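Local coordinates for protein probable sugar kinase (Clostridium perfringens, PDB 3KZH) that probably acts as a carbohydrate kinase of the pfkB family, transferring a phosphate group to a sugar or related substrate, at residues I219-I224 with M271-I276; T185-R190 with A261-G266; D125-K130 with E151-N156. All blocks are in the same frame, centred on the assembly; numbering follows the deposited sequence.

Interactions 1 and 2 are strand-to-helix contacts on the large sheet of the ribokinase-like fold, whereas interaction 3 pairs two helices. The first two are neighbours, with centres about 8 Å apart: strands 221-225 and 185-186 lie side by side in the sheet, while helices 255-268 and 273-288 follow each other in the chain, so the two contacts alternate in sequence. Interaction 3 comes first along the chain, between helices 124-129 and 147-157. Its centre lies about 27 Å from that of interaction 1 and about 23 Å from that of interaction 2, too far for direct contact. Interaction 2 holds glucose-pocket residues; interaction 1 packs the start of helix 273-288 on the strand next to 185-186.

Interaction 1 (I219-I224 with M271-I276); sequences IKKVFI and MPIEDI
The ring of F223 presents its outer end to I273, with CZ 3.8 Å and CE1 3.9 Å from the terminal methyl CD1. This methyl approaches obliquely, between a face-on and an edge-on position, and CG1 of I273 follows close behind it, 4.0 Å from F223 CE1. The two side chains run alongside each other in opposite senses, one leaving strand 221-225 and the other the first turn of helix 273-288. I273 gains its reach from an extended chain: CG1 stands anti to the backbone N (chi1 -163°), carrying CD1 out to the ring. K221, two residues earlier on the same side of the strand, adds a methylene, its CD lying 4.3 Å from I273 CD1. Its ammonium continues past, leaving NZ 6.3 Å from the same methyl. I276, one turn further along the helix, also faces the strand but more loosely, its side chain coming no nearer than 4.9 Å to F223 CZ.

P272 is the N-cap residue, and its carbonyl O accepts from I276 N, so the helix begins just where I273 is delivered to the sheet. L263 and Y267 of the preceding helix and Y233 of strand 231-234 also touch F223, adding to a largely apolar cluster of the ribokinase-like α/β fold. With no hydrogen bond across the two segments, cohesion here rests on dispersion and the exclusion of water, with only a methylene of K221 contributing from a charged residue.

Interaction 2 (T185-R190 with A261-G266); sequences TIKPNR and AGLGYG. With BGC (beta-D-glucopyranose), chain C.
This is a buried, apolar strand-to-helix contact, in which T185 and K187 meet L263 behind the sugar pocket. Strand 185-186 is an inner strand of the large sheet, and helix 255-268 packs against it; the closest CA atoms, those of T185 and L263, stand 9.4 Å apart. One methyl of the leucine does the touching. L263 CD1 lies 4.0 Å from K187 CG and 4.2 Å from T185 CG2, so it sits against two side chains that project from the same side of the strand and the loop after it. The extended second torsion of L263 (chi2 178°) carries CD1 out to K187 and T185. T185 turns only its methyl to the helix segment, for its OG1 hydrogen-bonds Y267 OH.

K187 crosses L263 obliquely, then departs. Its chain bends at each of the three torsions beyond CB, starting with chi2 -85°, and this leads the nitrogen away from the helix segment to the glucose unit. There NZ is covalently joined to C6 of the sugar, 1.4 Å away. D166, V168 O and E192 hydrogen-bond the same sugar, and N189 lies in the pocket with ND2 3.9 Å from O3. N189 OD1 also caps E192 N; in sequence, N189 to E192 matches the N-x-x-E pattern of pfkB kinases.

F259 and V260 of the same helix also touch K187. The modelled sugar has no O6, and NZ stands where that oxygen would be, so the residue is a sugar-modified lysine rather than a side chain beside an ordinary bound substrate.

Interaction 3 (D125-K130 with E151-N156); sequences DFIDSK and EYLLKN
Helices 125-129 and 151-156 run nearly side by side, their N-to-C directions 34° apart and their axes 11.6 Å distant at closest approach, a spacing bridged by side chains. The second belongs to helix 147-157, the helical link of a β-α-β unit of the ribokinase-like fold, between parallel neighbouring strands 139-143 and 162-166. I127 contributes both branches from the first helix: CG2 meets L153 CD2 at 3.7 Å, and CD1 lies equally near Y152 CD2. The same CG2 lies in the plane of the tyrosine ring, at its edge, while CD1 arrives obliquely. F134 of helix 131-135 also touches I127 and L153.

Nearer the surface the contact turns polar. Y152 reaches past I127 to bring its hydroxyl to D128, because its chi1 of -173° swings CG to the far side of the CA-CB bond from the backbone N. The two side chains cross at about a right angle, with carboxylate and ring planes 58° apart. Y152 OH donates to D128 OD1 at 2.7 Å, using the syn lone pair of that oxygen, on the side of OD2, which itself lies 3.3 Å from Y152 OH.

Interaction 1 (I219-I224 with M271-I276)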
# COMPACT_ATOMS: atom_id res chain seq x y z
N ILE A 219 -5.80 -0.70 -41.38
CA ILE A 219 -6.25 0.01 -40.19
C ILE A 219 -7.54 0.78 -40.53
O ILE A 219 -7.65 1.35 -41.61
CB ILE A 219 -5.14 0.94 -39.61
CG1 ILE A 219 -3.88 0.12 -39.30
CG2 ILE A 219 -5.63 1.68 -38.34
CD1 ILE A 219 -2.61 0.92 -39.07
N LYS A 220 -8.52 0.70 -39.64
CA LYS A 220 -9.81 1.34 -39.86
C LYS A 220 -9.91 2.79 -39.44
O LYS A 220 -10.57 3.57 -40.11
CB LYS A 220 -10.93 0.54 -39.18
CG LYS A 220 -11.01 -0.94 -39.55
CD LYS A 220 -11.40 -1.17 -41.00
CE LYS A 220 -11.65 -2.66 -41.27
NZ LYS A 220 -10.44 -3.50 -41.04
N LYS A 221 -9.33 3.13 -38.29
CA LYS A 221 -9.39 4.50 -37.76
C LYS A 221 -8.05 5.02 -37.25
O LYS A 221 -7.39 4.36 -36.44
CB LYS A 221 -10.44 4.59 -36.63
CG LYS A 221 -11.84 4.08 -36.98
CD LYS A 221 -12.93 5.03 -36.58
CE LYS A 221 -14.28 4.58 -37.15
NZ LYS A 221 -14.75 3.30 -36.55
N VAL A 222 -7.64 6.20 -37.73
CA VAL A 222 -6.37 6.82 -37.33
C VAL A 222 -6.53 8.13 -36.55
O VAL A 222 -7.25 9.02 -36.97
CB VAL A 222 -5.45 7.08 -38.57
CG1 VAL A 222 -4.09 7.69 -38.15
CG2 VAL A 222 -5.21 5.80 -39.33
N PHE A 223 -5.85 8.22 -35.42
CA PHE A 223 -5.85 9.42 -34.57
C PHE A 223 -4.39 9.79 -34.26
O PHE A 223 -3.67 8.99 -33.67
CB PHE A 223 -6.61 9.18 -33.26
CG PHE A 223 -8.07 8.87 -33.44
CD1 PHE A 223 -9.01 9.89 -33.65
CD2 PHE A 223 -8.50 7.53 -33.48
CE1 PHE A 223 -10.36 9.58 -33.90
CE2 PHE A 223 -9.85 7.21 -33.73
CZ PHE A 223 -10.79 8.25 -33.95
N ILE A 224 -3.95 10.95 -34.72
CA ILE A 224 -2.57 11.41 -34.48
C ILE A 224 -2.57 12.65 -33.58
O ILE A 224 -3.06 13.71 -33.96
CB ILE A 224 -1.77 11.67 -35.83
CG1 ILE A 224 -1.72 10.40 -36.70
CG2 ILE A 224 -0.30 12.03 -35.54
CD1 ILE A 224 -1.37 10.62 -38.16
N MSE A 271 -21.03 7.16 -31.60
CA MSE A 271 -20.97 8.59 -31.93
C MSE A 271 -20.18 8.89 -33.21
O MSE A 271 -19.32 8.11 -33.60
CB MSE A 271 -20.29 9.36 -30.78
CG MSE A 271 -21.16 9.63 -29.53
SE MSE A 271 -20.08 9.95 -27.93
CE MSE A 271 -19.12 11.49 -28.49
N PRO A 272 -20.52 10.00 -33.94
CA PRO A 272 -19.78 10.35 -35.16
C PRO A 272 -18.35 10.76 -34.77
O PRO A 272 -18.12 11.23 -33.65
CB PRO A 272 -20.59 11.51 -35.75
CG PRO A 272 -21.39 12.03 -34.61
CD PRO A 272 -21.77 10.80 -33.87
N ILE A 273 -17.39 10.55 -35.68
CA ILE A 273 -15.97 10.82 -35.43
C ILE A 273 -15.58 12.20 -34.88
O ILE A 273 -14.73 12.28 -33.99
CB ILE A 273 -15.06 10.36 -36.63
CG1 ILE A 273 -13.60 10.24 -36.18
CG2 ILE A 273 -15.20 11.29 -37.81
CD1 ILE A 273 -12.76 9.28 -36.98
N GLU A 274 -16.25 13.26 -35.33
CA GLU A 274 -15.97 14.62 -34.86
C GLU A 274 -16.29 14.78 -33.37
O GLU A 274 -15.53 15.42 -32.63
CB GLU A 274 -16.76 15.65 -35.69
CG GLU A 274 -16.38 15.68 -37.17
CD GLU A 274 -17.35 16.49 -38.02
OE1 GLU A 274 -18.42 15.96 -38.37
OE2 GLU A 274 -17.03 17.65 -38.34
N ASP A 275 -17.36 14.10 -32.93
CA ASP A 275 -17.78 14.13 -31.53
C ASP A 275 -16.93 13.23 -30.62
O ASP A 275 -16.78 13.53 -29.44
CB ASP A 275 -19.28 13.83 -31.40
CG ASP A 275 -20.16 14.94 -32.00
OD1 ASP A 275 -19.95 16.13 -31.69
OD2 ASP A 275 -21.07 14.60 -32.79
N ILE A 276 -16.39 12.13 -31.18
CA ILE A 276 -15.52 11.20 -30.44
C ILE A 276 -14.20 11.92 -30.13
O ILE A 276 -13.70 11.87 -29.00
CB ILE A 276 -15.18 9.91 -31.27
CG1 ILE A 276 -16.45 9.10 -31.55
CG2 ILE A 276 -14.16 9.03 -30.54
CD1 ILE A 276 -16.23 7.88 -32.46

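Interaction 2 (T185-R190 with A261-G266)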
# COMPACT_ATOMS: atom_id res chain seq x y z
N THR A 185 -7.70 0.43 -34.76
CA THR A 185 -7.40 1.81 -34.43
C THR A 185 -6.01 1.93 -33.87
O THR A 185 -5.57 1.08 -33.10
CB THR A 185 -8.43 2.38 -33.38
OG1 THR A 185 -9.73 2.45 -33.97
CG2 THR A 185 -8.04 3.78 -32.87
N ILE A 186 -5.29 2.93 -34.35
CA ILE A 186 -3.98 3.24 -33.80
C ILE A 186 -4.09 4.69 -33.30
O ILE A 186 -4.86 5.48 -33.84
CB ILE A 186 -2.79 3.03 -34.81
CG1 ILE A 186 -2.96 3.85 -36.09
CG2 ILE A 186 -2.61 1.54 -35.12
CD1 ILE A 186 -1.66 4.11 -36.79
N LYS A 187 -3.35 5.02 -32.24
CA LYS A 187 -3.39 6.34 -31.67
C LYS A 187 -1.93 6.86 -31.35
O LYS A 187 -1.50 6.89 -30.17
CB LYS A 187 -4.28 6.38 -30.41
CG LYS A 187 -4.94 7.78 -30.18
CD LYS A 187 -4.09 8.75 -29.44
CE LYS A 187 -3.63 8.25 -28.09
NZ LYS A 187 -2.25 8.52 -27.84
N PRO A 188 -1.19 7.23 -32.40
CA PRO A 188 0.15 7.72 -32.10
C PRO A 188 0.27 9.24 -32.04
O PRO A 188 -0.69 9.93 -32.33
CB PRO A 188 0.96 7.16 -33.28
CG PRO A 188 0.01 7.26 -34.40
CD PRO A 188 -1.25 6.75 -33.80
N ASN A 189 1.40 9.74 -31.55
CA ASN A 189 1.62 11.17 -31.58
C ASN A 189 2.41 11.45 -32.86
O ASN A 189 2.65 10.51 -33.64
CB ASN A 189 2.26 11.73 -30.29
CG ASN A 189 3.67 11.21 -30.01
OD1 ASN A 189 4.28 10.53 -30.82
ND2 ASN A 189 4.18 11.56 -28.85
N ARG A 190 2.80 12.70 -33.10
CA ARG A 190 3.55 13.05 -34.32
C ARG A 190 4.77 12.16 -34.57
O ARG A 190 4.80 11.46 -35.59
CB ARG A 190 3.94 14.53 -34.31
CG ARG A 190 4.50 15.03 -35.64
CD ARG A 190 5.00 16.46 -35.57
NE ARG A 190 3.90 17.41 -35.38
CZ ARG A 190 3.38 18.17 -36.34
NH1 ARG A 190 3.84 18.11 -37.59
NH2 ARG A 190 2.40 19.02 -36.04
N ALA A 261 -9.18 6.31 -23.71
CA ALA A 261 -10.39 6.00 -22.97
C ALA A 261 -11.63 6.65 -23.59
O ALA A 261 -12.70 6.04 -23.65
CB ALA A 261 -10.24 6.39 -21.54
N GLY A 262 -11.43 7.87 -24.09
CA GLY A 262 -12.50 8.63 -24.72
C GLY A 262 -12.90 8.05 -26.06
O GLY A 262 -14.05 8.21 -26.45
N LEU A 263 -11.95 7.43 -26.76
CA LEU A 263 -12.19 6.73 -28.03
C LEU A 263 -13.06 5.53 -27.72
O LEU A 263 -13.99 5.21 -28.46
CB LEU A 263 -10.88 6.22 -28.66
CG LEU A 263 -9.83 7.22 -29.16
CD1 LEU A 263 -8.63 6.45 -29.67
CD2 LEU A 263 -10.42 8.13 -30.22
N GLY A 264 -12.75 4.90 -26.58
CA GLY A 264 -13.50 3.77 -26.08
C GLY A 264 -14.94 4.14 -25.82
O GLY A 264 -15.84 3.49 -26.33
N TYR A 265 -15.15 5.28 -25.16
CA TYR A 265 -16.49 5.80 -24.88
C TYR A 265 -17.26 6.07 -26.19
O TYR A 265 -18.42 5.65 -26.34
CB TYR A 265 -16.40 7.08 -24.03
CG TYR A 265 -17.74 7.72 -23.68
CD1 TYR A 265 -18.43 7.35 -22.51
CD2 TYR A 265 -18.34 8.66 -24.55
CE1 TYR A 265 -19.71 7.89 -22.22
CE2 TYR A 265 -19.62 9.21 -24.27
CZ TYR A 265 -20.30 8.82 -23.11
OH TYR A 265 -21.55 9.35 -22.85
N GLY A 266 -16.59 6.78 -27.11
CA GLY A 266 -17.17 7.14 -28.40
C GLY A 266 -17.63 5.98 -29.25
O GLY A 266 -18.73 6.01 -29.81
C2 BGC C . 2.24 8.98 -25.86
C3 BGC C . 1.56 10.28 -25.35
C4 BGC C . 0.52 10.64 -26.49
C5 BGC C . -0.53 9.47 -26.75
C6 BGC C . -1.51 9.72 -27.82
C1 BGC C . 1.17 7.90 -26.01
O1 BGC C . 1.71 6.85 -26.39
O2 BGC C . 3.08 8.60 -24.99
O3 BGC C . 2.51 11.14 -25.32
O4 BGC C . -0.09 11.75 -26.15
O5 BGC C . 0.16 8.28 -27.05

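Interaction 3 (D125-K130 with E151-N156)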
# COMPACT_ATOMS: atom_id res chain seq x y z
N ASP A 125 -1.09 -20.05 -22.45
CA ASP A 125 -2.05 -20.93 -21.76
C ASP A 125 -3.13 -20.13 -21.05
O ASP A 125 -4.31 -20.53 -21.05
CB ASP A 125 -1.33 -21.83 -20.74
CG ASP A 125 -0.89 -23.15 -21.34
OD1 ASP A 125 -0.40 -23.16 -22.49
OD2 ASP A 125 -1.02 -24.17 -20.64
N PHE A 126 -2.74 -18.99 -20.47
CA PHE A 126 -3.67 -18.11 -19.78
C PHE A 126 -4.55 -17.39 -20.81
O PHE A 126 -5.76 -17.27 -20.57
CB PHE A 126 -2.93 -17.15 -18.83
CG PHE A 126 -3.84 -16.40 -17.89
CD1 PHE A 126 -4.30 -17.01 -16.71
CD2 PHE A 126 -4.34 -15.12 -18.24
CE1 PHE A 126 -5.26 -16.37 -15.88
CE2 PHE A 126 -5.30 -14.47 -17.42
CZ PHE A 126 -5.76 -15.10 -16.24
N ILE A 127 -3.97 -16.94 -21.94
CA ILE A 127 -4.74 -16.27 -23.01
C ILE A 127 -5.82 -17.24 -23.49
O ILE A 127 -6.98 -16.86 -23.57
CB ILE A 127 -3.87 -15.83 -24.25
CG1 ILE A 127 -3.09 -14.55 -23.96
CG2 ILE A 127 -4.76 -15.39 -25.39
CD1 ILE A 127 -1.74 -14.46 -24.64
N ASP A 128 -5.42 -18.49 -23.74
CA ASP A 128 -6.32 -19.55 -24.21
C ASP A 128 -7.47 -19.84 -23.26
O ASP A 128 -8.58 -20.10 -23.70
CB ASP A 128 -5.54 -20.85 -24.47
CG ASP A 128 -4.58 -20.75 -25.64
OD1 ASP A 128 -4.83 -19.96 -26.58
OD2 ASP A 128 -3.56 -21.47 -25.61
N SER A 129 -7.21 -19.75 -21.95
CA SER A 129 -8.24 -20.02 -20.94
C SER A 129 -9.28 -18.91 -20.89
O SER A 129 -10.44 -19.15 -20.55
CB SER A 129 -7.61 -20.24 -19.54
OG SER A 129 -7.14 -19.04 -18.93
N LYS A 130 -8.86 -17.71 -21.29
CA LYS A 130 -9.71 -16.53 -21.30
C LYS A 130 -10.06 -16.06 -22.71
O LYS A 130 -10.48 -14.92 -22.89
CB LYS A 130 -9.03 -15.38 -20.54
CG LYS A 130 -8.68 -15.64 -19.08
CD LYS A 130 -9.91 -15.91 -18.22
CE LYS A 130 -9.58 -15.89 -16.75
NZ LYS A 130 -8.45 -16.79 -16.40
N GLU A 151 1.39 -10.18 -31.02
CA GLU A 151 1.32 -10.99 -32.25
C GLU A 151 0.41 -12.20 -32.06
O GLU A 151 -0.42 -12.48 -32.93
CB GLU A 151 2.71 -11.46 -32.69
CG GLU A 151 2.74 -12.33 -33.97
CD GLU A 151 4.10 -12.41 -34.61
OE1 GLU A 151 5.12 -12.34 -33.88
OE2 GLU A 151 4.16 -12.52 -35.85
N TYR A 152 0.52 -12.85 -30.90
CA TYR A 152 -0.32 -14.00 -30.57
C TYR A 152 -1.79 -13.55 -30.49
O TYR A 152 -2.66 -14.22 -31.03
CB TYR A 152 0.12 -14.66 -29.25
CG TYR A 152 -0.61 -15.95 -28.95
CD1 TYR A 152 -0.23 -17.16 -29.57
CD2 TYR A 152 -1.71 -15.98 -28.06
CE1 TYR A 152 -0.94 -18.37 -29.32
CE2 TYR A 152 -2.42 -17.17 -27.80
CZ TYR A 152 -2.02 -18.36 -28.43
OH TYR A 152 -2.70 -19.52 -28.14
N LEU A 153 -2.04 -12.40 -29.86
CA LEU A 153 -3.39 -11.87 -29.73
C LEU A 153 -4.00 -11.44 -31.05
O LEU A 153 -5.17 -11.74 -31.31
CB LEU A 153 -3.44 -10.70 -28.72
CG LEU A 153 -3.13 -11.05 -27.27
CD1 LEU A 153 -3.04 -9.80 -26.45
CD2 LEU A 153 -4.17 -11.97 -26.71
N LEU A 154 -3.19 -10.81 -31.90
CA LEU A 154 -3.61 -10.35 -33.23
C LEU A 154 -3.94 -11.53 -34.14
O LEU A 154 -5.04 -11.61 -34.67
CB LEU A 154 -2.53 -9.46 -33.87
CG LEU A 154 -2.21 -8.10 -33.24
CD1 LEU A 154 -1.04 -7.50 -33.97
CD2 LEU A 154 -3.40 -7.14 -33.27
N LYS A 155 -3.01 -12.49 -34.23
CA LYS A 155 -3.14 -13.70 -35.05
C LYS A 155 -4.40 -14.49 -34.68
O LYS A 155 -5.20 -14.86 -35.55
CB LYS A 155 -1.88 -14.57 -34.85
CG LYS A 155 -1.80 -15.90 -35.59
CD LYS A 155 -0.46 -16.56 -35.23
CE LYS A 155 -0.30 -17.95 -35.84
NZ LYS A 155 0.98 -18.57 -35.37
N ASN A 156 -4.62 -14.64 -33.37
CA ASN A 156 -5.75 -15.38 -32.83
C ASN A 156 -7.09 -14.67 -32.69
O ASN A 156 -8.12 -15.35 -32.66
CB ASN A 156 -5.38 -15.98 -31.47
CG ASN A 156 -4.49 -17.19 -31.59
OD1 ASN A 156 -3.26 -17.08 -31.58
ND2 ASN A 156 -5.10 -18.36 -31.68